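The same site in two structures of putative uncharacterized protein from Bacteroides thetaiotaomicron, which probably hydrolyses phosphate esters, most likely those of sugars, as a magnesium-dependent phosphatase of the haloacid dehalogenase superfamily: PDB 2RB5 (chain A, 1.03 Å), residues Phe7-Thr12 and Ile41-Pro46, and PDB 1YMQ (chain B, 1.90 Å), residues Phe7-Thr12 and Ile41-Pro46. Both blocks share one frame: the second was fitted to the first on N, CA, C and O of the twelve residues, RMSD 0.10 Å. Numbering follows each deposited sequence.

Structure 1 (2RB5). With MG (magnesium ion), chain C; WO6 (trioxido(oxo)tungsten), chain D.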
loop_
_atom_site.group_PDB
_atom_site.type_symbol
_atom_site.label_atom_id
_atom_site.label_comp_id
_atom_site.label_asym_id
_atom_site.label_seq_id
_atom_site.Cartn_x
_atom_site.Cartn_y
_atom_site.Cartn_z
ATOM N N PHE A 7 -1.856 -1.725 9.053
ATOM C CA PHE A 7 -2.117 -0.330 8.743
ATOM C C PHE A 7 -1.639 0.042 7.349
ATOM O O PHE A 7 -0.449 -0.030 7.053
ATOM C CB PHE A 7 -1.384 0.601 9.703
ATOM C CG PHE A 7 -1.848 0.514 11.131
ATOM C CD1 PHE A 7 -1.158 -0.252 12.066
ATOM C CD2 PHE A 7 -2.965 1.212 11.567
ATOM C CE1 PHE A 7 -1.592 -0.336 13.373
ATOM C CE2 PHE A 7 -3.390 1.126 12.872
ATOM C CZ PHE A 7 -2.714 0.351 13.780
ATOM N N ASP A 8 -2.573 0.531 6.518
ATOM C CA ASP A 8 -2.177 1.336 5.364
ATOM C C ASP A 8 -1.404 2.574 5.867
ATOM O O ASP A 8 -1.578 3.013 7.007
ATOM C CB ASP A 8 -3.436 1.717 4.613
ATOM C CG ASP A 8 -3.191 2.639 3.444
ATOM O OD1 ASP A 8 -3.816 3.716 3.402
ATOM O OD2 ASP A 8 -2.358 2.233 2.588
ATOM N N ILE A 9 -0.583 3.138 4.973
ATOM C CA ILE A 9 0.136 4.364 5.320
ATOM C C ILE A 9 -0.657 5.599 4.909
ATOM O O ILE A 9 -1.169 6.355 5.765
ATOM C CB ILE A 9 1.561 4.436 4.728
ATOM C CG1 ILE A 9 2.416 3.232 5.150
ATOM C CG2 ILE A 9 2.205 5.733 5.155
ATOM C CD1 ILE A 9 3.736 3.152 4.398
ATOM N N ASP A 10 -0.766 5.876 3.630
ATOM C CA ASP A 10 -1.255 7.180 3.158
ATOM C C ASP A 10 -2.747 7.292 3.349
ATOM O O ASP A 10 -3.543 6.504 2.878
ATOM C CB ASP A 10 -0.888 7.344 1.700
ATOM C CG ASP A 10 0.614 7.296 1.531
ATOM O OD1 ASP A 10 1.295 8.249 1.925
ATOM O OD2 ASP A 10 1.127 6.222 1.046
ATOM N N GLY A 11 -3.132 8.334 4.130
ATOM C CA GLY A 11 -4.528 8.535 4.468
ATOM C C GLY A 11 -5.014 7.734 5.666
ATOM O O GLY A 11 -6.181 7.867 6.047
ATOM N N THR A 12 -4.159 6.907 6.237
ATOM C CA THR A 12 -4.484 6.014 7.348
ATOM C C THR A 12 -3.598 6.300 8.545
ATOM O O THR A 12 -4.124 6.673 9.620
ATOM C CB THR A 12 -4.439 4.554 6.852
ATOM O OG1 THR A 12 -5.390 4.401 5.789
ATOM C CG2 THR A 12 -4.784 3.613 7.990
ATOM N N ILE A 41 2.791 -2.765 8.705
ATOM C CA ILE A 41 2.480 -1.845 7.610
ATOM C C ILE A 41 1.959 -2.659 6.436
ATOM O O ILE A 41 2.498 -3.726 6.133
ATOM C CB ILE A 41 3.760 -1.062 7.252
ATOM C CG1 ILE A 41 4.238 -0.245 8.458
ATOM C CG2 ILE A 41 3.582 -0.260 5.987
ATOM C CD1 ILE A 41 3.257 0.792 8.949
ATOM N N ALA A 42 0.924 -2.143 5.758
ATOM C CA ALA A 42 0.365 -2.769 4.571
ATOM C C ALA A 42 0.142 -1.688 3.548
ATOM O O ALA A 42 -0.888 -0.980 3.609
ATOM C CB ALA A 42 -0.887 -3.551 4.927
ATOM N N THR A 43 1.067 -1.544 2.608
ATOM C CA THR A 43 1.107 -0.398 1.726
ATOM C C THR A 43 1.336 -0.792 0.272
ATOM O O THR A 43 1.964 -1.798 -0.045
ATOM C CB THR A 43 2.242 0.571 2.207
ATOM O OG1 THR A 43 2.245 1.757 1.404
ATOM C CG2 THR A 43 3.622 -0.018 2.124
ATOM N N GLY A 44 0.789 0.036 -0.633
ATOM C CA GLY A 44 1.123 -0.015 -2.010
ATOM C C GLY A 44 2.509 0.525 -2.315
ATOM O O GLY A 44 3.039 0.248 -3.389
ATOM N N ARG A 45 3.093 1.315 -1.443
ATOM C CA ARG A 45 4.417 1.821 -1.677
ATOM C C ARG A 45 5.434 0.674 -1.688
ATOM O O ARG A 45 5.369 -0.199 -0.818
ATOM C CB ARG A 45 4.847 2.817 -0.596
ATOM C CG ARG A 45 4.062 4.119 -0.602
ATOM C CD ARG A 45 4.564 5.051 0.491
ATOM N NE ARG A 45 3.876 6.321 0.522
ATOM C CZ ARG A 45 4.430 7.503 0.339
ATOM N NH1 ARG A 45 5.700 7.653 0.067
ATOM N NH2 ARG A 45 3.669 8.584 0.446
ATOM N N PRO A 46 6.423 0.728 -2.557
ATOM C CA PRO A 46 7.627 -0.063 -2.355
ATOM C C PRO A 46 8.467 0.503 -1.230
ATOM O O PRO A 46 8.411 1.699 -0.939
ATOM C CB PRO A 46 8.374 0.019 -3.689
ATOM C CG PRO A 46 7.850 1.199 -4.328
ATOM C CD PRO A 46 6.456 1.471 -3.839
HETATM MG MG MG C . -4.233 4.897 1.751
HETATM W W WO6 D . -1.101 3.226 0.955
HETATM O O1 WO6 D . 0.050 3.949 -0.252
HETATM O O2 WO6 D . -2.350 4.432 0.996
HETATM O O3 WO6 D . 0.040 3.225 2.189
HETATM O O4 WO6 D . -1.329 1.850 0.018
HETATM O O HOH W 1 -5.023 3.238 0.729
HETATM O O HOH W 2 -4.766 6.269 0.310
#
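D10 and R45 join loops following parallel strands 4-7 and 38-42 of the central Rossmann-like sheet. D10's two oxygens match two N-H groups of R45, side-on: NE donates nearly straight (178°) to the syn lone pair of D10 OD2 at 2.8 Å, NH2 to OD1; NH1 bonds I49 O. A42 N bonds to F7 O at 2.8 Å. D8 OD1, D10 O, D211, tungstate O2 and two waters bind magnesium; T12 OG1 holds D8 OD1, consistent with the superfamily's DxDx(T/V) motif. D8 OD2 binds tungsten at 2.3 Å, an apex with O1 of a trigonal bipyramid, as in a phosphoryl-transfer intermediate. T43's hydroxyl accepts from R45 N (an ST turn) and donates to O3, which I9 N and D10 N also hold. Side-chain-free G44 donates to O4; K188 also bonds the tungstate. Apolar I9 packs CD1 on I41 CG2 at 3.8 Å and against T43.

Structure 2 (1YMQ). With MG (magnesium ion), chain E; SO4 (sulfate ion), chain F.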
loop_
_atom_site.group_PDB
_atom_site.type_symbol
_atom_site.label_atom_id
_atom_site.label_comp_id
_atom_site.label_asym_id
_atom_site.label_seq_id
_atom_site.Cartn_x
_atom_site.Cartn_y
_atom_site.Cartn_z
ATOM N N PHE B 7 -1.891 -1.686 9.103
ATOM C CA PHE B 7 -2.178 -0.304 8.735
ATOM C C PHE B 7 -1.663 0.094 7.375
ATOM O O PHE B 7 -0.473 -0.039 7.076
ATOM C CB PHE B 7 -1.508 0.681 9.738
ATOM C CG PHE B 7 -1.961 0.526 11.130
ATOM C CD1 PHE B 7 -1.256 -0.256 12.034
ATOM C CD2 PHE B 7 -3.114 1.217 11.577
ATOM C CE1 PHE B 7 -1.689 -0.372 13.385
ATOM C CE2 PHE B 7 -3.561 1.126 12.895
ATOM C CZ PHE B 7 -2.871 0.340 13.806
ATOM N N ASP B 8 -2.554 0.662 6.590
ATOM C CA ASP B 8 -2.163 1.270 5.325
ATOM C C ASP B 8 -1.418 2.560 5.766
ATOM O O ASP B 8 -1.621 3.065 6.882
ATOM C CB ASP B 8 -3.428 1.657 4.560
ATOM C CG ASP B 8 -3.133 2.545 3.429
ATOM O OD1 ASP B 8 -3.843 3.554 3.319
ATOM O OD2 ASP B 8 -2.165 2.221 2.681
ATOM N N ILE B 9 -0.579 3.121 4.909
ATOM C CA ILE B 9 0.142 4.334 5.320
ATOM C C ILE B 9 -0.606 5.620 4.972
ATOM O O ILE B 9 -1.158 6.291 5.852
ATOM C CB ILE B 9 1.549 4.422 4.640
ATOM C CG1 ILE B 9 2.419 3.259 5.119
ATOM C CG2 ILE B 9 2.259 5.784 5.013
ATOM C CD1 ILE B 9 3.847 3.143 4.412
ATOM N N ASP B 10 -0.643 5.934 3.685
ATOM C CA ASP B 10 -1.209 7.188 3.206
ATOM C C ASP B 10 -2.717 7.338 3.365
ATOM O O ASP B 10 -3.482 6.650 2.729
ATOM C CB ASP B 10 -0.779 7.426 1.748
ATOM C CG ASP B 10 0.724 7.385 1.593
ATOM O OD1 ASP B 10 1.410 8.269 2.152
ATOM O OD2 ASP B 10 1.231 6.447 0.943
ATOM N N GLY B 11 -3.120 8.292 4.209
ATOM C CA GLY B 11 -4.536 8.483 4.460
ATOM C C GLY B 11 -5.026 7.629 5.654
ATOM O O GLY B 11 -6.169 7.750 6.053
ATOM N N THR B 12 -4.157 6.785 6.235
ATOM C CA THR B 12 -4.574 5.940 7.360
ATOM C C THR B 12 -3.685 6.254 8.578
ATOM O O THR B 12 -4.186 6.622 9.633
ATOM C CB THR B 12 -4.529 4.475 6.925
ATOM O OG1 THR B 12 -5.474 4.294 5.858
ATOM C CG2 THR B 12 -4.877 3.541 8.099
ATOM N N ILE B 41 2.777 -2.782 8.708
ATOM C CA ILE B 41 2.446 -1.796 7.667
ATOM C C ILE B 41 1.938 -2.597 6.454
ATOM O O ILE B 41 2.447 -3.688 6.204
ATOM C CB ILE B 41 3.748 -1.015 7.263
ATOM C CG1 ILE B 41 4.233 -0.147 8.448
ATOM C CG2 ILE B 41 3.528 -0.245 5.967
ATOM C CD1 ILE B 41 3.234 0.924 8.952
ATOM N N ALA B 42 0.922 -2.101 5.734
ATOM C CA ALA B 42 0.388 -2.784 4.550
ATOM C C ALA B 42 0.145 -1.642 3.575
ATOM O O ALA B 42 -0.878 -0.965 3.618
ATOM C CB ALA B 42 -0.946 -3.572 4.880
ATOM N N THR B 43 1.133 -1.453 2.702
ATOM C CA THR B 43 1.150 -0.337 1.765
ATOM C C THR B 43 1.371 -0.724 0.294
ATOM O O THR B 43 1.911 -1.792 -0.004
ATOM C CB THR B 43 2.269 0.667 2.200
ATOM O OG1 THR B 43 2.211 1.841 1.361
ATOM C CG2 THR B 43 3.667 0.020 2.159
ATOM N N GLY B 44 0.864 0.133 -0.606
ATOM C CA GLY B 44 1.082 -0.087 -2.030
ATOM C C GLY B 44 2.455 0.470 -2.336
ATOM O O GLY B 44 3.001 0.232 -3.426
ATOM N N ARG B 45 3.030 1.271 -1.425
ATOM C CA ARG B 45 4.380 1.785 -1.702
ATOM C C ARG B 45 5.486 0.720 -1.664
ATOM O O ARG B 45 5.453 -0.201 -0.851
ATOM C CB ARG B 45 4.850 2.806 -0.667
ATOM C CG ARG B 45 4.078 4.147 -0.597
ATOM C CD ARG B 45 4.769 5.042 0.450
ATOM N NE ARG B 45 4.060 6.313 0.602
ATOM C CZ ARG B 45 4.650 7.509 0.563
ATOM N NH1 ARG B 45 5.963 7.609 0.370
ATOM N NH2 ARG B 45 3.927 8.614 0.733
ATOM N N PRO B 46 6.494 0.858 -2.552
ATOM C CA PRO B 46 7.635 -0.067 -2.562
ATOM C C PRO B 46 8.443 0.381 -1.333
ATOM O O PRO B 46 8.443 1.565 -0.977
ATOM C CB PRO B 46 8.404 0.313 -3.842
ATOM C CG PRO B 46 7.378 0.935 -4.729
ATOM C CD PRO B 46 6.309 1.548 -3.852
HETATM MG MG MG E . -4.114 4.809 1.552
HETATM S S SO4 F . -0.790 3.436 0.557
HETATM O O1 SO4 F . -0.068 3.266 1.839
HETATM O O2 SO4 F . -1.988 4.341 0.789
HETATM O O3 SO4 F . 0.171 4.089 -0.412
HETATM O O4 SO4 F . -1.291 2.158 -0.067
HETATM O O HOH W 3 -5.122 6.394 0.133
HETATM O O HOH W 4 -4.946 3.036 0.302
#
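Two bonds tie D10 to R45 across the segments, two carboxylate oxygens matching two N-H groups. R45 lies side-on: NE donates close to straight (173°) to the syn lone pair of D10 OD2 at 2.9 Å, NH2 to OD1; NH1 bonds I49 O. A42 N bonds to F7 O at 2.8 Å. Magnesium is bound by D8 OD1 and D10 O; D211, sulfate O2 and two waters also bind it. T12 OG1 holds D8 OD1, consistent with the DxDx(T/V) motif. D8 OD2 faces the sulfate and forms a salt bridge with K188, which also bonds the sulfate. The hydroxyl of T43, able to do both at once, accepts from R45 N (an ST turn) and donates to sulfate O1, which I9 N and D10 N also hold. G44, lacking a side chain, donates to O4. Apolar I9 sets CD1 on I41 CG2 at 3.7 Å and against T43.

Structure 1 against structure 2
The bonds compared here are kept, and what changes is the anion they surround. The paired grip of R45(A) on D10(A) recurs between R45(B) and D10(B), with the NE to OD2 salt bridge in both. A42(A) N to F7(A) O and A42(B) N to F7(B) O are each 2.8 Å, and T12(A) and T12(B) hold OD1 of D8(A) and D8(B). Magnesium stays bound, with two waters at the same places. The packing also holds: the side chains of D8(A), I9(A), D10(A), I41(A), T43(A) and R45(A) keep the places of their counterparts, and the backbones coincide, so the residues round the anion do not answer by moving. Tungstate fills the site in one structure and sulfate in the other, each putting its O2 into the magnesium shell. The tungsten takes D8(A) OD2 as a fifth ligand at 2.3 Å, whereas the sulfur has its four oxygens, and the nature of its close approach to D8(B) OD2 is doubtful.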